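Local coordinates for ssDNA binding protein (Aeropyrum pernix, PDB 4PSN) that binds single-stranded DNA, probably trapping the strand in tunnels that form between its subunits, at residues 9-14 / 67-72; 71-76 / 89-94; 160-165 / 172-177. All blocks are in the same frame, centred on the assembly; numbering follows the deposited sequence.

Contacts 1 and 2 lie next to each other in the N-terminal half of the chain, and contact 3 is far off in the C-terminal domain. Strand 69-78 is the middle strand of a three-stranded antiparallel sheet: contact 1 joins it to strand 6-13, contact 2 to strand 83-97. The two contacts share Arg71 and Ile72, their centres are 11 Å apart, and both touch the second subunit. Contact 3 follows later in the chain, pairing strands 159-166 and 172-180 of a separate antiparallel sheet, about 40 Å from contact 1 between centres. It meets the fourth subunit, so the two halves of the chain each take part in building the tetramer.

Contact 1 (9-14 / 67-72); sequences TGLVIA and LDVVRI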
loop_
_atom_site.group_PDB
_atom_site.type_symbol
_atom_site.label_atom_id
_atom_site.label_comp_id
_atom_site.label_asym_id
_atom_site.label_seq_id
_atom_site.Cartn_x
_atom_site.Cartn_y
_atom_site.Cartn_z
ATOM N N THR C 9 -6.240 4.814 -9.107
ATOM C CA THR C 9 -6.263 5.281 -7.725
ATOM C C THR C 9 -6.341 4.139 -6.718
ATOM O O THR C 9 -6.046 4.326 -5.545
ATOM C CB THR C 9 -7.493 6.182 -7.465
ATOM O OG1 THR C 9 -8.684 5.442 -7.747
ATOM C CG2 THR C 9 -7.460 7.440 -8.341
ATOM N N GLY C 10 -6.778 2.963 -7.164
ATOM C CA GLY C 10 -7.216 1.938 -6.225
ATOM C C GLY C 10 -8.467 2.422 -5.492
ATOM O O GLY C 10 -9.032 3.457 -5.845
ATOM N N LEU C 11 -8.906 1.678 -4.481
ATOM C CA LEU C 11 -10.071 2.056 -3.702
ATOM C C LEU C 11 -9.700 3.258 -2.868
ATOM O O LEU C 11 -8.648 3.280 -2.219
ATOM C CB LEU C 11 -10.485 0.925 -2.769
ATOM C CG LEU C 11 -10.830 -0.407 -3.439
ATOM C CD1 LEU C 11 -11.103 -1.448 -2.365
ATOM C CD2 LEU C 11 -12.035 -0.246 -4.371
ATOM N N VAL C 12 -10.551 4.274 -2.882
ATOM C CA VAL C 12 -10.293 5.434 -2.033
ATOM C C VAL C 12 -11.604 6.078 -1.560
ATOM O O VAL C 12 -12.581 6.106 -2.300
ATOM C CB VAL C 12 -9.357 6.450 -2.761
ATOM C CG1 VAL C 12 -10.064 7.057 -3.964
ATOM C CG2 VAL C 12 -8.862 7.531 -1.799
ATOM N N ILE C 13 -11.643 6.559 -0.315
ATOM C CA ILE C 13 -12.821 7.304 0.136
ATOM C C ILE C 13 -12.968 8.542 -0.754
ATOM O O ILE C 13 -11.980 9.188 -1.101
ATOM C CB ILE C 13 -12.727 7.744 1.619
ATOM C CG1 ILE C 13 -12.647 6.535 2.543
ATOM C CG2 ILE C 13 -13.974 8.529 2.021
ATOM C CD1 ILE C 13 -14.012 5.904 2.821
ATOM N N ALA C 14 -14.194 8.882 -1.128
ATOM C CA ALA C 14 -14.380 9.910 -2.144
ATOM C C ALA C 14 -13.685 11.221 -1.773
ATOM O O ALA C 14 -13.086 11.874 -2.629
ATOM C CB ALA C 14 -15.855 10.130 -2.424
ATOM N N LEU C 67 -18.130 10.348 1.895
ATOM C CA LEU C 67 -17.800 9.135 2.641
ATOM C C LEU C 67 -18.047 7.848 1.845
ATOM O O LEU C 67 -17.905 6.739 2.363
ATOM C CB LEU C 67 -18.577 9.099 3.956
ATOM C CG LEU C 67 -18.114 10.133 4.982
ATOM C CD1 LEU C 67 -18.981 10.076 6.233
ATOM C CD2 LEU C 67 -16.650 9.893 5.317
ATOM N N ASP C 68 -18.427 7.992 0.586
ATOM C CA ASP C 68 -18.535 6.827 -0.274
ATOM C C ASP C 68 -17.125 6.410 -0.717
ATOM O O ASP C 68 -16.141 7.072 -0.381
ATOM C CB ASP C 68 -19.398 7.146 -1.488
ATOM C CG ASP C 68 -20.864 7.294 -1.144
ATOM O OD1 ASP C 68 -21.326 6.798 -0.080
ATOM O OD2 ASP C 68 -21.561 7.894 -1.979
ATOM N N VAL C 69 -17.026 5.306 -1.447
ATOM C CA VAL C 69 -15.734 4.837 -1.946
ATOM C C VAL C 69 -15.760 4.897 -3.472
ATOM O O VAL C 69 -16.780 4.607 -4.085
ATOM C CB VAL C 69 -15.454 3.407 -1.474
ATOM C CG1 VAL C 69 -14.269 2.794 -2.224
ATOM C CG2 VAL C 69 -15.212 3.387 0.036
ATOM N N VAL C 70 -14.654 5.309 -4.081
ATOM C CA VAL C 70 -14.550 5.352 -5.529
ATOM C C VAL C 70 -13.257 4.695 -5.968
ATOM O O VAL C 70 -12.361 4.474 -5.164
ATOM C CB VAL C 70 -14.530 6.795 -6.052
ATOM C CG1 VAL C 70 -15.893 7.463 -5.851
ATOM C CG2 VAL C 70 -13.415 7.588 -5.361
ATOM N N ARG C 71 -13.160 4.392 -7.249
ATOM C CA ARG C 71 -11.923 3.886 -7.823
ATOM C C ARG C 71 -11.915 4.422 -9.237
ATOM O O ARG C 71 -12.910 4.312 -9.948
ATOM C CB ARG C 71 -11.900 2.351 -7.830
ATOM C CG ARG C 71 -10.611 1.749 -8.421
ATOM C CD ARG C 71 -10.381 0.314 -7.927
ATOM N NE ARG C 71 -11.383 -0.603 -8.465
ATOM C CZ ARG C 71 -11.505 -1.888 -8.116
ATOM N NH1 ARG C 71 -12.456 -2.626 -8.668
ATOM N NH2 ARG C 71 -10.675 -2.433 -7.228
ATOM N N ILE C 72 -10.796 5.009 -9.643
ATOM C CA ILE C 72 -10.736 5.745 -10.898
ATOM C C ILE C 72 -9.513 5.336 -11.672
ATOM O O ILE C 72 -8.466 5.072 -11.099
ATOM C CB ILE C 72 -10.645 7.284 -10.633
ATOM C CG1 ILE C 72 -11.839 7.740 -9.797
ATOM C CG2 ILE C 72 -10.582 8.062 -11.940
ATOM C CD1 ILE C 72 -11.749 9.149 -9.319
HETATM O O HOH W 1 -7.743 2.040 -9.801
#
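Thr9 turns OG1 between its own backbone N and carbonyl carbon (chi1 59°), and this sets the hydroxyl against the backbone of Ile72. OG1 accepts the Ile72 N-H, with N and OG1 2.9 Å apart, and gives its proton to Gly10 O on a lone pair at 2.8 Å. Thr9 N in turn bonds Ile72 O, while Thr9 CG2 rests 3.9 Å from Ile72 CB. With an alanine here, Ile72 N would probably be left without its hydroxyl acceptor and a gap would open beside Ile72 CB. Arg71 CG, anti to the backbone N, runs beside Gly10 O, and Leu11 CD2 lies over one face of the guanidinium, 3.8 Å from Arg71 NH2; the charge itself is met by Glu93. Further along, Val12 and Val70 exchange two backbone bonds, and Val12 CG1 meets Val70 CG2 at 3.7 Å. Ile13 CD1 reaches Val69 CG2, the two side chains crossing at about a right angle, and Ala14 N closes the pairing on Asp68 O. Trp95 of the second subunit packs on both Ile13 and Val69. The chemistry implies that a side-chain hydroxyl stands in for a backbone carbonyl where the strand is irregular, so the pairing continues through the break.

Contact 2 (71-76 / 89-94); sequences RIQIDY and TLRVEL
Arg71 and Glu93 join the two arms of a beta hairpin, strands 69-78 and 83-97, through a salt bridge laid over regular antiparallel pairing. The local strand axes approach to 4.8 Å and run almost exactly antiparallel. Arg71 with Glu93 and Gln73 with Arg91 are hydrogen-bonded pairs, and Ile72 with Val92 between them is a non-hydrogen-bonded pair. The guanidinium grips the carboxylate side-on: Arg71 NE reaches Glu93 OE1 at 3.0 Å from above the carboxylate plane, and Arg71 NH1 reaches Glu93 OE2, also at 3.0 Å, on its syn side. Both oxygens lie near the guanidinium plane, although the two flat groups are turned 40° apart. The bend at chi3 (68°) turns Arg71 NE toward Glu93 OE1, and the two side chains run alongside each other, pointing the same way.

On the same face, the Gln73 amide stacks on the Arg91 guanidinium with planes 23° apart, and Gln73 NE2 sits 3.9 Å above the centre of that guanidinium. Asp31 of the third subunit holds both ends, salt-bridged to Arg91 NH1 and hydrogen-bonded to Gln73 NE2. Water 3 links Gln73 NE2, Asp75 OD1 and Thr89 O. Where the second strand turns its corner, Thr89 OG1 takes the Asp75 N-H at 2.8 Å and also bonds Asp86 O. The other face is apolar: Leu90 CD1 lies 4.0 Å from Ile72 CG2, Val92 CG2 touches Ile72 CG1, and helix 40-61 covers them with Leu57 and Leu58. The arrangement is that of an amphipathic antiparallel hairpin in an alpha+beta domain, with helices against one face and paired polar and charged side chains, partly used in subunit contacts, on the other.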
loop_
_atom_site.group_PDB
_atom_site.type_symbol
_atom_site.label_atom_id
_atom_site.label_comp_id
_atom_site.label_asym_id
_atom_site.label_seq_id
_atom_site.Cartn_x
_atom_site.Cartn_y
_atom_site.Cartn_z
ATOM N N ARG C 71 -13.160 4.392 -7.249
ATOM C CA ARG C 71 -11.923 3.886 -7.823
ATOM C C ARG C 71 -11.915 4.422 -9.237
ATOM O O ARG C 71 -12.910 4.312 -9.948
ATOM C CB ARG C 71 -11.900 2.351 -7.830
ATOM C CG ARG C 71 -10.611 1.749 -8.421
ATOM C CD ARG C 71 -10.381 0.314 -7.927
ATOM N NE ARG C 71 -11.383 -0.603 -8.465
ATOM C CZ ARG C 71 -11.505 -1.888 -8.116
ATOM N NH1 ARG C 71 -12.456 -2.626 -8.668
ATOM N NH2 ARG C 71 -10.675 -2.433 -7.228
ATOM N N ILE C 72 -10.796 5.009 -9.643
ATOM C CA ILE C 72 -10.736 5.745 -10.898
ATOM C C ILE C 72 -9.513 5.336 -11.672
ATOM O O ILE C 72 -8.466 5.072 -11.099
ATOM C CB ILE C 72 -10.645 7.284 -10.633
ATOM C CG1 ILE C 72 -11.839 7.740 -9.797
ATOM C CG2 ILE C 72 -10.582 8.062 -11.940
ATOM C CD1 ILE C 72 -11.749 9.149 -9.319
ATOM N N GLN C 73 -9.652 5.264 -12.984
ATOM C CA GLN C 73 -8.513 4.988 -13.820
ATOM C C GLN C 73 -8.711 5.709 -15.133
ATOM O O GLN C 73 -9.843 5.873 -15.606
ATOM C CB GLN C 73 -8.314 3.478 -14.017
ATOM C CG GLN C 73 -9.360 2.784 -14.848
ATOM C CD GLN C 73 -8.910 1.388 -15.264
ATOM O OE1 GLN C 73 -8.734 0.508 -14.416
ATOM N NE2 GLN C 73 -8.692 1.186 -16.575
ATOM N N ILE C 74 -7.612 6.188 -15.697
ATOM C CA ILE C 74 -7.657 6.837 -16.999
ATOM C C ILE C 74 -6.277 6.729 -17.622
ATOM O O ILE C 74 -5.276 6.841 -16.922
ATOM C CB ILE C 74 -8.070 8.309 -16.856
ATOM C CG1 ILE C 74 -8.211 8.982 -18.221
ATOM C CG2 ILE C 74 -7.079 9.063 -15.955
ATOM C CD1 ILE C 74 -8.721 10.442 -18.089
ATOM N N ASP C 75 -6.220 6.466 -18.921
ATOM C CA ASP C 75 -4.935 6.350 -19.599
ATOM C C ASP C 75 -4.392 7.740 -19.918
ATOM O O ASP C 75 -5.157 8.707 -20.024
ATOM C CB ASP C 75 -5.064 5.543 -20.902
ATOM C CG ASP C 75 -5.418 4.065 -20.667
ATOM O OD1 ASP C 75 -5.397 3.588 -19.509
ATOM O OD2 ASP C 75 -5.709 3.378 -21.668
ATOM N N TYR C 76 -3.073 7.842 -20.079
ATOM C CA TYR C 76 -2.467 9.108 -20.499
ATOM C C TYR C 76 -1.223 8.904 -21.342
ATOM O O TYR C 76 -0.566 7.855 -21.285
ATOM C CB TYR C 76 -2.141 10.026 -19.305
ATOM C CG TYR C 76 -1.087 9.474 -18.379
ATOM C CD1 TYR C 76 0.257 9.745 -18.582
ATOM C CD2 TYR C 76 -1.437 8.678 -17.297
ATOM C CE1 TYR C 76 1.224 9.235 -17.738
ATOM C CE2 TYR C 76 -0.475 8.174 -16.438
ATOM C CZ TYR C 76 0.856 8.450 -16.668
ATOM O OH TYR C 76 1.813 7.942 -15.823
ATOM N N THR C 89 -10.893 6.586 -22.091
ATOM C CA THR C 89 -10.475 5.452 -21.269
ATOM C C THR C 89 -10.808 5.668 -19.806
ATOM O O THR C 89 -10.416 4.883 -18.946
ATOM C CB THR C 89 -8.971 5.199 -21.377
ATOM O OG1 THR C 89 -8.270 6.302 -20.792
ATOM C CG2 THR C 89 -8.562 5.042 -22.848
ATOM N N LEU C 90 -11.525 6.742 -19.519
ATOM C CA LEU C 90 -11.870 7.043 -18.141
ATOM C C LEU C 90 -12.846 5.996 -17.623
ATOM O O LEU C 90 -13.854 5.708 -18.259
ATOM C CB LEU C 90 -12.482 8.442 -18.027
ATOM C CG LEU C 90 -13.032 8.765 -16.639
ATOM C CD1 LEU C 90 -11.914 8.788 -15.610
ATOM C CD2 LEU C 90 -13.790 10.096 -16.658
ATOM N N ARG C 91 -12.542 5.421 -16.469
ATOM C CA ARG C 91 -13.439 4.459 -15.854
ATOM C C ARG C 91 -13.588 4.825 -14.398
ATOM O O ARG C 91 -12.601 5.055 -13.710
ATOM C CB ARG C 91 -12.890 3.040 -15.991
ATOM C CG ARG C 91 -13.719 1.999 -15.264
ATOM C CD ARG C 91 -12.936 0.703 -15.048
ATOM N NE ARG C 91 -12.614 0.031 -16.303
ATOM C CZ ARG C 91 -11.839 -1.046 -16.397
ATOM N NH1 ARG C 91 -11.297 -1.577 -15.305
ATOM N NH2 ARG C 91 -11.604 -1.591 -17.585
ATOM N N VAL C 92 -14.827 4.901 -13.929
ATOM C CA VAL C 92 -15.070 5.242 -12.538
ATOM C C VAL C 92 -15.977 4.184 -11.936
ATOM O O VAL C 92 -16.930 3.745 -12.569
ATOM C CB VAL C 92 -15.696 6.650 -12.396
ATOM C CG1 VAL C 92 -16.160 6.884 -10.963
ATOM C CG2 VAL C 92 -14.698 7.736 -12.810
ATOM N N GLU C 93 -15.636 3.734 -10.735
ATOM C CA GLU C 93 -16.498 2.839 -9.984
ATOM C C GLU C 93 -16.916 3.556 -8.714
ATOM O O GLU C 93 -16.168 4.362 -8.172
ATOM C CB GLU C 93 -15.773 1.536 -9.654
ATOM C CG GLU C 93 -15.478 0.669 -10.882
ATOM C CD GLU C 93 -14.357 -0.327 -10.627
ATOM O OE1 GLU C 93 -13.172 0.066 -10.751
ATOM O OE2 GLU C 93 -14.658 -1.496 -10.286
ATOM N N LEU C 94 -18.121 3.267 -8.249
ATOM C CA LEU C 94 -18.634 3.896 -7.054
ATOM C C LEU C 94 -19.331 2.859 -6.190
ATOM O O LEU C 94 -20.045 1.981 -6.693
ATOM C CB LEU C 94 -19.602 5.028 -7.427
ATOM C CG LEU C 94 -20.409 5.683 -6.304
ATOM C CD1 LEU C 94 -19.505 6.474 -5.381
ATOM C CD2 LEU C 94 -21.519 6.576 -6.902
HETATM O O HOH W 2 -12.325 2.143 -12.131
HETATM O O HOH W 3 -8.151 3.399 -18.375
#

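Contact 3 (160-165 / 172-177); sequences ALVRGA and LLLKRT
Leu161 slants across Arg176, with Leu161 CD1 lying 3.9 Å above one face of the guanidinium, displaced toward its rim. Leu161 CD2 touches the same arginine lower down, at CG and CD. Within its own strand Leu161 also lends CB to a face of the Arg163 guanidinium, so one leucine packs on both guanidinium groups, whose NE atoms, Arg163 NE and Arg176 NE, are 5.3 Å apart. On the sheet's other face Val162 CG1 packs against Leu174 CD2 at 3.7 Å; Leu174 CG stands anti to the backbone N (chi1 178°), and the CD2 branch makes the touch.

The backbone positions these groups. Val162 pairs with Thr177 and Gly164 with Leu174, each by two hydrogen bonds, so segment 172-177 carries one residue more than segment 160-165 over this span. Arg163 CB sits close against Leu174 O here, and Thr177 OG1 bonds back to Lys175 O at 2.7 Å, spanning Arg176 within the bulge.

Farther out, Asp136 of the fourth subunit salt-bridges Arg176 NH2, and Thr154 bonds Arg163 NH2. Leu151 of strand 146-155 and Leu197 and Phe198 of helix 186-198 pack against Leu174. The whole is a beta bulge in an antiparallel hairpin, set within the up-and-down meander of strands 125-131 to 172-180 in the C-terminal domain's sheet.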
loop_
_atom_site.group_PDB
_atom_site.type_symbol
_atom_site.label_atom_id
_atom_site.label_comp_id
_atom_site.label_asym_id
_atom_site.label_seq_id
_atom_site.Cartn_x
_atom_site.Cartn_y
_atom_site.Cartn_z
ATOM N N ALA C 160 -7.509 -45.086 0.194
ATOM C CA ALA C 160 -7.511 -44.049 -0.826
ATOM C C ALA C 160 -6.661 -42.861 -0.382
ATOM O O ALA C 160 -6.526 -42.597 0.805
ATOM C CB ALA C 160 -8.953 -43.589 -1.128
ATOM N N LEU C 161 -6.101 -42.149 -1.352
ATOM C CA LEU C 161 -5.501 -40.852 -1.103
ATOM C C LEU C 161 -6.536 -39.783 -1.432
ATOM O O LEU C 161 -7.218 -39.868 -2.460
ATOM C CB LEU C 161 -4.290 -40.671 -2.002
ATOM C CG LEU C 161 -3.228 -41.752 -1.843
ATOM C CD1 LEU C 161 -2.118 -41.562 -2.859
ATOM C CD2 LEU C 161 -2.665 -41.729 -0.441
ATOM N N VAL C 162 -6.647 -38.781 -0.565
ATOM C CA VAL C 162 -7.592 -37.705 -0.760
ATOM C C VAL C 162 -6.845 -36.386 -0.649
ATOM O O VAL C 162 -6.023 -36.212 0.244
ATOM C CB VAL C 162 -8.677 -37.728 0.326
ATOM C CG1 VAL C 162 -9.683 -36.629 0.067
ATOM C CG2 VAL C 162 -9.372 -39.087 0.336
ATOM N N ARG C 163 -7.113 -35.469 -1.571
ATOM C CA ARG C 163 -6.628 -34.096 -1.430
ATOM C C ARG C 163 -7.604 -33.145 -2.094
ATOM O O ARG C 163 -8.459 -33.573 -2.852
ATOM C CB ARG C 163 -5.198 -33.902 -1.978
ATOM C CG ARG C 163 -4.895 -34.475 -3.347
ATOM C CD ARG C 163 -4.799 -35.996 -3.266
ATOM N NE ARG C 163 -4.066 -36.601 -4.371
ATOM C CZ ARG C 163 -4.501 -37.649 -5.065
ATOM N NH1 ARG C 163 -3.764 -38.145 -6.050
ATOM N NH2 ARG C 163 -5.677 -38.203 -4.776
ATOM N N GLY C 164 -7.498 -31.863 -1.803
ATOM C CA GLY C 164 -8.460 -30.939 -2.368
ATOM C C GLY C 164 -8.292 -29.564 -1.796
ATOM O O GLY C 164 -7.338 -29.309 -1.070
ATOM N N ALA C 165 -9.227 -28.675 -2.124
ATOM C CA ALA C 165 -9.112 -27.290 -1.725
ATOM C C ALA C 165 -10.490 -26.643 -1.802
ATOM O O ALA C 165 -11.296 -27.049 -2.628
ATOM C CB ALA C 165 -8.153 -26.567 -2.682
ATOM N N LEU C 172 -8.831 -23.070 2.116
ATOM C CA LEU C 172 -8.299 -24.260 2.788
ATOM C C LEU C 172 -7.751 -25.273 1.806
ATOM O O LEU C 172 -8.339 -25.530 0.758
ATOM C CB LEU C 172 -9.384 -24.956 3.608
ATOM C CG LEU C 172 -9.989 -24.157 4.756
ATOM C CD1 LEU C 172 -11.215 -24.885 5.283
ATOM C CD2 LEU C 172 -8.951 -23.971 5.857
ATOM N N LEU C 173 -6.605 -25.845 2.155
ATOM C CA LEU C 173 -5.979 -26.865 1.343
ATOM C C LEU C 173 -5.890 -28.170 2.123
ATOM O O LEU C 173 -5.284 -28.227 3.188
ATOM C CB LEU C 173 -4.585 -26.412 0.912
ATOM C CG LEU C 173 -4.412 -26.117 -0.574
ATOM C CD1 LEU C 173 -5.474 -25.160 -1.053
ATOM C CD2 LEU C 173 -3.019 -25.557 -0.847
ATOM N N LEU C 174 -6.521 -29.211 1.599
ATOM C CA LEU C 174 -6.402 -30.534 2.191
ATOM C C LEU C 174 -5.228 -31.233 1.511
ATOM O O LEU C 174 -5.293 -31.538 0.321
ATOM C CB LEU C 174 -7.697 -31.326 1.988
ATOM C CG LEU C 174 -7.724 -32.763 2.506
ATOM C CD1 LEU C 174 -7.742 -32.781 4.024
ATOM C CD2 LEU C 174 -8.931 -33.512 1.935
ATOM N N LYS C 175 -4.148 -31.441 2.262
ATOM C CA LYS C 175 -2.946 -32.131 1.783
ATOM C C LYS C 175 -3.200 -33.627 1.611
ATOM O O LYS C 175 -4.119 -34.172 2.221
ATOM C CB LYS C 175 -1.806 -31.968 2.792
ATOM C CG LYS C 175 -1.627 -30.559 3.320
ATOM C CD LYS C 175 -0.978 -29.674 2.280
ATOM C CE LYS C 175 -0.512 -28.373 2.894
ATOM N NZ LYS C 175 0.651 -27.831 2.152
ATOM N N ARG C 176 -2.375 -34.283 0.795
ATOM C CA ARG C 176 -2.480 -35.727 0.605
ATOM C C ARG C 176 -2.756 -36.448 1.930
ATOM O O ARG C 176 -2.011 -36.326 2.902
ATOM C CB ARG C 176 -1.236 -36.309 -0.070
ATOM C CG ARG C 176 -1.391 -37.804 -0.352
ATOM C CD ARG C 176 -0.073 -38.513 -0.671
ATOM N NE ARG C 176 0.319 -38.341 -2.066
ATOM C CZ ARG C 176 1.160 -39.143 -2.708
ATOM N NH1 ARG C 176 1.456 -38.905 -3.977
ATOM N NH2 ARG C 176 1.700 -40.185 -2.081
ATOM N N THR C 177 -3.850 -37.191 1.969
ATOM C CA THR C 177 -4.258 -37.860 3.189
ATOM C C THR C 177 -4.666 -39.270 2.820
ATOM O O THR C 177 -5.464 -39.468 1.902
ATOM C CB THR C 177 -5.463 -37.131 3.827
ATOM O OG1 THR C 177 -5.104 -35.776 4.103
ATOM C CG2 THR C 177 -5.885 -37.807 5.117
#